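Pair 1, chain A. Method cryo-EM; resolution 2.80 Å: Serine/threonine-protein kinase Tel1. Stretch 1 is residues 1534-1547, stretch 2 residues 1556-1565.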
# COMPACT_ATOMS: atom_id res chain seq x y z
N GLN A 1534 2.89 6.62 63.86
CA GLN A 1534 4.02 7.38 63.33
C GLN A 1534 3.54 8.62 62.59
O GLN A 1534 4.19 9.67 62.65
CB GLN A 1534 4.86 6.50 62.42
CG GLN A 1534 5.50 5.33 63.14
CD GLN A 1534 6.42 4.53 62.24
OE1 GLN A 1534 6.71 4.94 61.12
NE2 GLN A 1534 6.87 3.38 62.73
N ALA A 1535 2.40 8.53 61.90
CA ALA A 1535 1.83 9.71 61.26
C ALA A 1535 1.45 10.77 62.29
O ALA A 1535 1.70 11.96 62.08
CB ALA A 1535 0.62 9.32 60.43
N PHE A 1536 0.85 10.35 63.39
CA PHE A 1536 0.51 11.27 64.47
C PHE A 1536 1.76 11.94 65.02
O PHE A 1536 1.80 13.17 65.18
CB PHE A 1536 -0.24 10.53 65.57
CG PHE A 1536 -0.79 11.41 66.64
CD1 PHE A 1536 -2.06 11.93 66.53
CD2 PHE A 1536 -0.04 11.73 67.75
CE1 PHE A 1536 -2.57 12.75 67.50
CE2 PHE A 1536 -0.54 12.55 68.72
CZ PHE A 1536 -1.81 13.06 68.60
N ARG A 1537 2.78 11.14 65.33
CA ARG A 1537 4.03 11.69 65.84
C ARG A 1537 4.61 12.72 64.88
O ARG A 1537 4.97 13.83 65.29
CB ARG A 1537 5.03 10.58 66.10
CG ARG A 1537 4.64 9.62 67.21
CD ARG A 1537 4.59 10.32 68.55
NE ARG A 1537 4.37 9.37 69.64
CZ ARG A 1537 5.33 8.64 70.19
NH1 ARG A 1537 6.58 8.74 69.74
NH2 ARG A 1537 5.05 7.80 71.18
N SER A 1538 4.70 12.37 63.60
CA SER A 1538 5.32 13.25 62.63
C SER A 1538 4.51 14.53 62.45
O SER A 1538 5.08 15.63 62.45
CB SER A 1538 5.48 12.53 61.30
OG SER A 1538 4.33 11.76 61.01
N ILE A 1539 3.19 14.42 62.31
CA ILE A 1539 2.36 15.60 62.14
C ILE A 1539 2.52 16.54 63.32
O ILE A 1539 2.82 17.72 63.16
CB ILE A 1539 0.89 15.20 61.93
CG1 ILE A 1539 0.67 14.68 60.51
CG2 ILE A 1539 -0.03 16.37 62.19
CD1 ILE A 1539 -0.71 14.11 60.28
N THR A 1540 2.33 16.02 64.54
CA THR A 1540 2.39 16.88 65.72
C THR A 1540 3.77 17.50 65.89
O THR A 1540 3.89 18.71 66.12
CB THR A 1540 2.01 16.07 66.95
OG1 THR A 1540 2.79 14.87 66.99
CG2 THR A 1540 0.54 15.71 66.91
N GLU A 1541 4.82 16.69 65.76
CA GLU A 1541 6.17 17.21 65.99
C GLU A 1541 6.55 18.25 64.95
O GLU A 1541 7.09 19.31 65.29
CB GLU A 1541 7.17 16.06 66.00
CG GLU A 1541 8.61 16.50 65.80
CD GLU A 1541 9.04 17.59 66.77
OE1 GLU A 1541 8.58 17.58 67.93
OE2 GLU A 1541 9.84 18.46 66.36
N ASN A 1542 6.28 17.98 63.67
CA ASN A 1542 6.64 18.95 62.65
C ASN A 1542 5.81 20.21 62.77
O ASN A 1542 6.32 21.32 62.55
CB ASN A 1542 6.50 18.33 61.26
CG ASN A 1542 7.45 17.17 61.05
OD1 ASN A 1542 8.65 17.37 60.87
ND2 ASN A 1542 6.92 15.96 61.05
N ALA A 1543 4.53 20.09 63.15
CA ALA A 1543 3.71 21.28 63.35
C ALA A 1543 4.21 22.11 64.52
O ALA A 1543 4.07 23.34 64.51
CB ALA A 1543 2.26 20.88 63.58
N ALA A 1544 4.80 21.47 65.53
CA ALA A 1544 5.28 22.21 66.69
C ALA A 1544 6.43 23.17 66.37
O ALA A 1544 6.74 24.02 67.20
CB ALA A 1544 5.72 21.24 67.78
N HIS A 1545 7.06 23.06 65.19
CA HIS A 1545 8.26 23.82 64.90
C HIS A 1545 8.25 24.51 63.55
O HIS A 1545 9.30 24.96 63.09
CB HIS A 1545 9.50 22.92 64.99
CG HIS A 1545 9.75 22.37 66.36
ND1 HIS A 1545 9.38 21.10 66.72
CD2 HIS A 1545 10.31 22.94 67.45
CE1 HIS A 1545 9.72 20.89 67.98
NE2 HIS A 1545 10.28 21.99 68.45
N ILE A 1546 7.09 24.62 62.90
CA ILE A 1546 7.02 25.25 61.58
C ILE A 1546 7.27 26.74 61.71
O ILE A 1546 7.29 27.28 62.82
CB ILE A 1546 5.68 24.98 60.89
CG1 ILE A 1546 4.53 25.35 61.82
CG2 ILE A 1546 5.58 23.54 60.45
CD1 ILE A 1546 3.18 25.07 61.24
N ARG A 1547 7.47 27.40 60.58
CA ARG A 1547 7.53 28.85 60.51
C ARG A 1547 6.18 29.39 60.05
O ARG A 1547 5.18 28.67 60.01
CB ARG A 1547 8.66 29.27 59.57
CG ARG A 1547 10.04 29.04 60.13
CD ARG A 1547 11.10 29.23 59.06
NE ARG A 1547 10.83 30.39 58.21
CZ ARG A 1547 10.41 30.32 56.96
NH1 ARG A 1547 10.20 29.15 56.39
NH2 ARG A 1547 10.20 31.43 56.27
N THR A 1556 13.18 20.30 55.69
CA THR A 1556 12.67 21.31 56.60
C THR A 1556 11.45 20.77 57.35
O THR A 1556 11.00 19.65 57.13
CB THR A 1556 12.33 22.59 55.85
OG1 THR A 1556 11.33 22.32 54.86
CG2 THR A 1556 13.55 23.15 55.17
N HIS A 1557 10.92 21.58 58.27
CA HIS A 1557 9.73 21.16 59.01
C HIS A 1557 8.46 21.38 58.20
O HIS A 1557 7.55 20.55 58.23
CB HIS A 1557 9.65 21.91 60.33
CG HIS A 1557 10.66 21.47 61.34
ND1 HIS A 1557 10.75 20.17 61.78
CD2 HIS A 1557 11.62 22.16 62.00
CE1 HIS A 1557 11.73 20.08 62.67
NE2 HIS A 1557 12.27 21.27 62.81
N GLU A 1558 8.39 22.50 57.47
CA GLU A 1558 7.20 22.80 56.69
C GLU A 1558 6.99 21.78 55.58
O GLU A 1558 5.86 21.37 55.31
CB GLU A 1558 7.29 24.20 56.11
CG GLU A 1558 7.55 25.29 57.13
CD GLU A 1558 9.01 25.39 57.54
OE1 GLU A 1558 9.75 24.41 57.34
OE2 GLU A 1558 9.41 26.44 58.07
N SER A 1559 8.07 21.33 54.95
CA SER A 1559 7.91 20.38 53.86
C SER A 1559 7.59 18.98 54.38
O SER A 1559 6.82 18.26 53.76
CB SER A 1559 9.17 20.34 53.00
OG SER A 1559 10.24 19.78 53.72
N ASN A 1560 8.17 18.60 55.52
CA ASN A 1560 7.79 17.33 56.14
C ASN A 1560 6.32 17.35 56.55
O ASN A 1560 5.61 16.35 56.37
CB ASN A 1560 8.67 17.04 57.35
CG ASN A 1560 10.12 16.83 56.97
OD1 ASN A 1560 10.42 16.33 55.89
ND2 ASN A 1560 11.02 17.22 57.86
N LEU A 1561 5.85 18.48 57.07
CA LEU A 1561 4.44 18.58 57.44
C LEU A 1561 3.54 18.51 56.21
O LEU A 1561 2.52 17.82 56.23
CB LEU A 1561 4.20 19.86 58.22
CG LEU A 1561 2.76 20.07 58.68
CD1 LEU A 1561 2.30 18.89 59.49
CD2 LEU A 1561 2.68 21.34 59.48
N LEU A 1562 3.90 19.23 55.15
CA LEU A 1562 3.11 19.18 53.92
C LEU A 1562 3.06 17.77 53.36
O LEU A 1562 2.00 17.29 52.95
CB LEU A 1562 3.68 20.14 52.89
CG LEU A 1562 3.01 20.19 51.52
CD1 LEU A 1562 1.65 20.83 51.62
CD2 LEU A 1562 3.87 20.93 50.53
N LEU A 1563 4.20 17.09 53.34
CA LEU A 1563 4.24 15.73 52.83
C LEU A 1563 3.42 14.79 53.69
O LEU A 1563 2.75 13.89 53.16
CB LEU A 1563 5.69 15.25 52.74
CG LEU A 1563 5.98 14.24 51.64
CD1 LEU A 1563 5.75 14.87 50.28
CD2 LEU A 1563 7.40 13.72 51.78
N GLU A 1564 3.44 14.98 55.01
CA GLU A 1564 2.61 14.15 55.89
C GLU A 1564 1.13 14.38 55.64
O GLU A 1564 0.35 13.43 55.57
CB GLU A 1564 2.95 14.43 57.35
CG GLU A 1564 4.26 13.85 57.82
CD GLU A 1564 4.22 12.34 57.95
OE1 GLU A 1564 3.13 11.75 57.84
OE2 GLU A 1564 5.30 11.73 58.16
N ILE A 1565 0.73 15.65 55.51
CA ILE A 1565 -0.68 15.96 55.24
C ILE A 1565 -1.12 15.36 53.92
O ILE A 1565 -2.22 14.79 53.82
CB ILE A 1565 -0.89 17.48 55.26
CG1 ILE A 1565 -0.66 18.03 56.66
CG2 ILE A 1565 -2.28 17.82 54.80
CD1 ILE A 1565 -0.62 19.52 56.70

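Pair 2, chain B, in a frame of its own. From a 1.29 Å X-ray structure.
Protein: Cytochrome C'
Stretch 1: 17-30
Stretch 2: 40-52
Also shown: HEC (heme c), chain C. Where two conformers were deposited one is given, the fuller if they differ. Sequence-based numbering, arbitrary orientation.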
# COMPACT_ATOMS: atom_id res chain seq x y z
N THR B 17 -3.45 6.02 -3.08
CA THR B 17 -4.27 5.24 -4.02
C THR B 17 -4.83 3.98 -3.37
O THR B 17 -6.00 3.68 -3.48
CB THR B 17 -3.47 4.89 -5.27
OG1 THR B 17 -3.21 6.09 -6.00
CG2 THR B 17 -4.15 3.90 -6.18
N LEU B 18 -3.99 3.25 -2.63
CA LEU B 18 -4.48 2.04 -1.97
C LEU B 18 -5.49 2.37 -0.88
O LEU B 18 -6.51 1.68 -0.73
CB LEU B 18 -3.31 1.24 -1.41
CG LEU B 18 -2.29 0.71 -2.42
CD1 LEU B 18 -1.35 -0.23 -1.70
CD2 LEU B 18 -2.83 -0.03 -3.57
N ILE B 19 -5.24 3.44 -0.11
CA ILE B 19 -6.18 3.88 0.90
C ILE B 19 -7.52 4.20 0.26
O ILE B 19 -8.58 3.76 0.75
CB ILE B 19 -5.62 5.11 1.66
CG1 ILE B 19 -4.44 4.71 2.54
CG2 ILE B 19 -6.74 5.81 2.47
CD1 ILE B 19 -3.62 5.91 3.02
N ALA B 20 -7.49 4.97 -0.83
CA ALA B 20 -8.75 5.35 -1.45
C ALA B 20 -9.52 4.14 -1.94
O ALA B 20 -10.75 4.08 -1.80
CB ALA B 20 -8.47 6.31 -2.62
N ASN B 21 -8.82 3.16 -2.50
CA ASN B 21 -9.53 1.99 -3.01
C ASN B 21 -10.19 1.20 -1.87
O ASN B 21 -11.39 0.88 -1.92
CB ASN B 21 -8.60 1.11 -3.81
CG ASN B 21 -9.31 -0.01 -4.41
OD1 ASN B 21 -9.58 -1.01 -3.76
ND2 ASN B 21 -9.72 0.16 -5.68
N HIS B 22 -9.46 0.91 -0.82
CA HIS B 22 -10.03 0.11 0.25
C HIS B 22 -11.03 0.88 1.08
O HIS B 22 -12.05 0.32 1.48
CB HIS B 22 -8.88 -0.52 1.07
CG HIS B 22 -8.20 -1.59 0.32
ND1 HIS B 22 -8.75 -2.86 0.20
CD2 HIS B 22 -7.13 -1.57 -0.50
CE1 HIS B 22 -7.99 -3.57 -0.63
NE2 HIS B 22 -6.99 -2.82 -1.06
N PHE B 23 -10.78 2.18 1.31
CA PHE B 23 -11.76 3.00 1.98
C PHE B 23 -13.05 3.08 1.16
O PHE B 23 -14.14 3.02 1.71
CB PHE B 23 -11.20 4.40 2.26
CG PHE B 23 -12.15 5.29 3.00
CD1 PHE B 23 -12.48 5.05 4.30
CD2 PHE B 23 -12.69 6.41 2.41
CE1 PHE B 23 -13.36 5.84 4.98
CE2 PHE B 23 -13.56 7.22 3.09
CZ PHE B 23 -13.88 6.94 4.37
N GLY B 24 -12.90 3.18 -0.16
CA GLY B 24 -14.07 3.23 -1.01
C GLY B 24 -14.94 2.00 -0.93
O GLY B 24 -16.16 2.08 -1.05
N ARG B 25 -14.33 0.83 -0.70
CA ARG B 25 -15.11 -0.39 -0.52
C ARG B 25 -15.97 -0.32 0.73
O ARG B 25 -17.14 -0.72 0.74
CB ARG B 25 -14.18 -1.61 -0.44
CG ARG B 25 -13.38 -1.82 -1.70
CD ARG B 25 -12.50 -3.05 -1.59
NE ARG B 25 -11.36 -3.00 -2.52
CZ ARG B 25 -10.66 -4.06 -2.90
NH1 ARG B 25 -10.91 -5.23 -2.37
NH2 ARG B 25 -9.66 -3.92 -3.75
N VAL B 26 -15.39 0.22 1.80
CA VAL B 26 -16.14 0.39 3.04
C VAL B 26 -17.26 1.40 2.84
O VAL B 26 -18.39 1.19 3.29
CB VAL B 26 -15.21 0.78 4.22
CG1 VAL B 26 -15.99 0.83 5.53
CG2 VAL B 26 -14.02 -0.20 4.33
N ALA B 27 -16.94 2.51 2.20
CA ALA B 27 -17.92 3.56 1.95
C ALA B 27 -19.08 3.02 1.14
O ALA B 27 -20.21 3.41 1.37
CB ALA B 27 -17.25 4.77 1.28
N ALA B 28 -18.80 2.16 0.16
CA ALA B 28 -19.88 1.58 -0.65
C ALA B 28 -20.88 0.82 0.20
O ALA B 28 -22.09 0.88 -0.03
CB ALA B 28 -19.33 0.75 -1.77
N MET B 29 -20.38 0.09 1.19
CA MET B 29 -21.28 -0.59 2.12
C MET B 29 -22.03 0.43 3.01
O MET B 29 -23.24 0.33 3.21
CB MET B 29 -20.53 -1.58 3.00
CG MET B 29 -20.09 -2.79 2.24
SD MET B 29 -19.20 -3.93 3.34
CE MET B 29 -18.91 -5.34 2.19
N ALA B 30 -21.34 1.45 3.50
CA ALA B 30 -21.96 2.44 4.37
C ALA B 30 -23.06 3.17 3.64
O ALA B 30 -24.08 3.51 4.25
CB ALA B 30 -20.93 3.43 4.90
N VAL B 40 -15.88 -8.60 5.64
CA VAL B 40 -15.21 -7.92 4.54
C VAL B 40 -14.98 -6.44 4.90
O VAL B 40 -13.89 -5.89 4.66
CB VAL B 40 -16.00 -8.11 3.25
CG1 VAL B 40 -15.41 -7.24 2.11
CG2 VAL B 40 -16.01 -9.61 2.87
N ALA B 41 -15.96 -5.80 5.51
CA ALA B 41 -15.76 -4.43 5.98
C ALA B 41 -14.59 -4.33 6.93
O ALA B 41 -13.73 -3.44 6.80
CB ALA B 41 -17.02 -3.86 6.61
N ALA B 42 -14.51 -5.26 7.87
CA ALA B 42 -13.44 -5.26 8.84
C ALA B 42 -12.08 -5.44 8.14
O ALA B 42 -11.08 -4.81 8.52
CB ALA B 42 -13.66 -6.38 9.91
N GLU B 43 -12.01 -6.33 7.17
CA GLU B 43 -10.76 -6.56 6.44
C GLU B 43 -10.31 -5.28 5.71
O GLU B 43 -9.13 -4.92 5.72
CB GLU B 43 -10.90 -7.71 5.45
CG GLU B 43 -11.04 -9.07 6.11
CD GLU B 43 -11.46 -10.16 5.13
OE1 GLU B 43 -11.90 -9.94 4.00
OE2 GLU B 43 -11.43 -11.33 5.58
N ASN B 44 -11.23 -4.61 5.05
CA ASN B 44 -10.89 -3.39 4.34
C ASN B 44 -10.53 -2.28 5.31
O ASN B 44 -9.61 -1.51 5.04
CB ASN B 44 -12.00 -3.01 3.36
CG ASN B 44 -11.98 -3.88 2.15
OD1 ASN B 44 -10.95 -4.00 1.49
ND2 ASN B 44 -13.12 -4.49 1.81
N ILE B 45 -11.23 -2.18 6.43
CA ILE B 45 -10.88 -1.22 7.46
C ILE B 45 -9.49 -1.45 8.03
O ILE B 45 -8.73 -0.52 8.21
CB ILE B 45 -11.95 -1.18 8.56
CG1 ILE B 45 -13.22 -0.52 8.03
CG2 ILE B 45 -11.45 -0.45 9.77
CD1 ILE B 45 -14.42 -0.68 9.01
N ALA B 46 -9.17 -2.71 8.27
CA ALA B 46 -7.85 -3.04 8.81
C ALA B 46 -6.76 -2.60 7.84
O ALA B 46 -5.71 -2.09 8.25
CB ALA B 46 -7.74 -4.52 9.13
N LEU B 47 -6.99 -2.80 6.54
CA LEU B 47 -6.03 -2.36 5.53
C LEU B 47 -5.94 -0.83 5.49
O LEU B 47 -4.84 -0.30 5.44
CB LEU B 47 -6.41 -2.86 4.11
CG LEU B 47 -6.09 -4.30 3.71
CD1 LEU B 47 -6.74 -4.78 2.43
CD2 LEU B 47 -4.57 -4.42 3.57
N VAL B 48 -7.07 -0.15 5.53
CA VAL B 48 -7.04 1.32 5.60
C VAL B 48 -6.23 1.77 6.79
O VAL B 48 -5.40 2.65 6.69
CB VAL B 48 -8.47 1.90 5.62
CG1 VAL B 48 -8.43 3.38 5.94
CG2 VAL B 48 -9.17 1.65 4.28
N SER B 49 -6.47 1.16 7.94
CA SER B 49 -5.75 1.55 9.14
C SER B 49 -4.24 1.37 8.99
O SER B 49 -3.46 2.27 9.28
CB SER B 49 -6.28 0.77 10.33
OG SER B 49 -5.62 1.22 11.51
N THR B 50 -3.83 0.21 8.53
CA THR B 50 -2.40 -0.04 8.28
C THR B 50 -1.82 0.98 7.29
O THR B 50 -0.77 1.59 7.52
CB THR B 50 -2.23 -1.47 7.79
OG1 THR B 50 -2.64 -2.34 8.85
CG2 THR B 50 -0.79 -1.80 7.34
N LEU B 51 -2.50 1.13 6.17
CA LEU B 51 -1.99 2.03 5.13
C LEU B 51 -1.97 3.49 5.55
O LEU B 51 -1.12 4.26 5.09
CB LEU B 51 -2.83 1.87 3.86
CG LEU B 51 -2.78 0.54 3.11
CD1 LEU B 51 -3.98 0.39 2.19
CD2 LEU B 51 -1.48 0.40 2.35
N SER B 52 -2.90 3.87 6.41
CA SER B 52 -3.07 5.27 6.79
C SER B 52 -1.86 5.80 7.49
O SER B 52 -1.70 7.02 7.54
CB SER B 52 -4.26 5.49 7.70
OG SER B 52 -4.03 4.96 8.99
FE HEC C . -5.06 12.42 0.07
CHA HEC C . -3.18 12.60 -2.79
CHB HEC C . -6.94 9.98 -1.30
CHC HEC C . -6.40 11.68 3.16
CHD HEC C . -3.08 14.79 1.53
NA HEC C . -5.03 11.47 -1.69
C1A HEC C . -4.23 11.71 -2.79
C2A HEC C . -4.64 10.88 -3.90
C3A HEC C . -5.69 10.15 -3.48
C4A HEC C . -5.93 10.50 -2.10
CMA HEC C . -6.47 9.08 -4.25
CAA HEC C . -3.99 10.88 -5.28
CBA HEC C . -2.83 9.91 -5.35
CGA HEC C . -2.34 9.86 -6.83
O1A HEC C . -3.01 10.36 -7.79
O2A HEC C . -1.24 9.32 -7.17
NB HEC C . -6.39 11.04 0.83
C1B HEC C . -7.14 10.24 0.03
C2B HEC C . -8.16 9.62 0.84
C3B HEC C . -8.01 10.08 2.09
C4B HEC C . -6.88 10.98 2.10
CMB HEC C . -9.25 8.66 0.35
CAB HEC C . -8.81 9.72 3.33
CBB HEC C . -9.15 8.35 3.58
NC HEC C . -4.77 13.05 1.93
C1C HEC C . -5.45 12.68 3.08
C2C HEC C . -5.08 13.50 4.21
C3C HEC C . -4.14 14.37 3.76
C4C HEC C . -3.95 14.13 2.33
CMC HEC C . -5.64 13.33 5.62
CAC HEC C . -3.38 15.47 4.56
CBC HEC C . -3.25 15.37 5.94
ND HEC C . -3.41 13.50 -0.52
C1D HEC C . -2.79 14.49 0.24
C2D HEC C . -1.78 15.14 -0.56
C3D HEC C . -1.80 14.47 -1.85
C4D HEC C . -2.83 13.45 -1.77
CMD HEC C . -0.88 16.28 -0.13
CAD HEC C . -0.89 14.71 -3.02
CBD HEC C . 0.30 13.75 -2.93
CGD HEC C . 1.28 14.03 -4.06
O1D HEC C . 2.50 14.10 -3.77
O2D HEC C . 0.85 14.14 -5.26
O HOH W 1 -12.99 -6.28 -0.53

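The sharpest difference lies where N1542(A) and H1557(A) of pair 1 superpose on H22(B) and N44(B) of pair 2, so that histidine and asparagine exchange helices. In pair 2 the two side chains join in a hydrogen bond, H22(B) ND1 to N44(B) OD1, at 2.8 Å and with an N-H...acceptor angle of 171°. In pair 1 no hydrogen bond links the pair: N1542(A) OD1 lies 3.6 Å from H1557(A) ND1, near the plane of the ring, while N1542(A) ND2 donates to its own helix, to S1538(A) O, at a very short 2.3 Å.

The backbones behind this exchange are nearly the same. Fourteen central residues superpose with an RMSD of 0.4 Å. The helix axes approach to 8.8 Å in pair 1 and 8.6 Å in pair 2, the angles between their N-to-C directions are 145° and 149°, and the buried areas are 640 and 679 Å². One contrast is that the helix of H1557(A) begins within its stretch, where T1556(A) OG1 caps it by accepting a weak bond of 3.4 Å from S1559(A) N; at the matching E43(B) the helix is already under way.

L1561(A) and V48(B) play a similar apolar role: L1561(A) CA and V48(B) CA fall 0.2 Å apart after superposition, and each residue packs against the opposing helix. L1561(A) CD2 reaches A1543(A) CB at 4.1 Å and I1546(A) CG2 at 3.8 Å; V48(B) CG2 lies 4.0 Å from F23(B) CB, the counterpart of A1543(A). The phenylalanine carries its ring onward, and HEC CBB sits over one face of it.

One helical turn along, chemistry diverges. S1538(A) and E1564(A) match L18(B) and L51(B). The first pair places S1538(A) OG 3.0 Å from E1564(A) OE2; the second is apolar, with L18(B) CB 3.8 Å from L51(B) CD1. The matched isoleucines pack beside either solution in their own pair: I1539(A) CG1 on E1564(A) CB at 3.9 Å, I19(B) CG1 on L51(B) CB at 3.5 Å.

At the other end, I1546(A), in a loop and the last residue of a type I turn that starts at A1543(A), matches V26(B), which is still helical, less closely, with I1546(A) CA and V26(B) CA 1.5 Å apart after superposition. E1558(A), matching I45(B), there accepts a salt-bridge bond from R1547(A) NH1 to its OE2 at 3.3 Å, whereas I45(B) CG1 meets V26(B) CG2 at 3.8 Å. Pair 2 supplements its contact with a water that accepts from R25(B) NH1 at 3.0 Å and N44(B) ND2 at 2.9 Å.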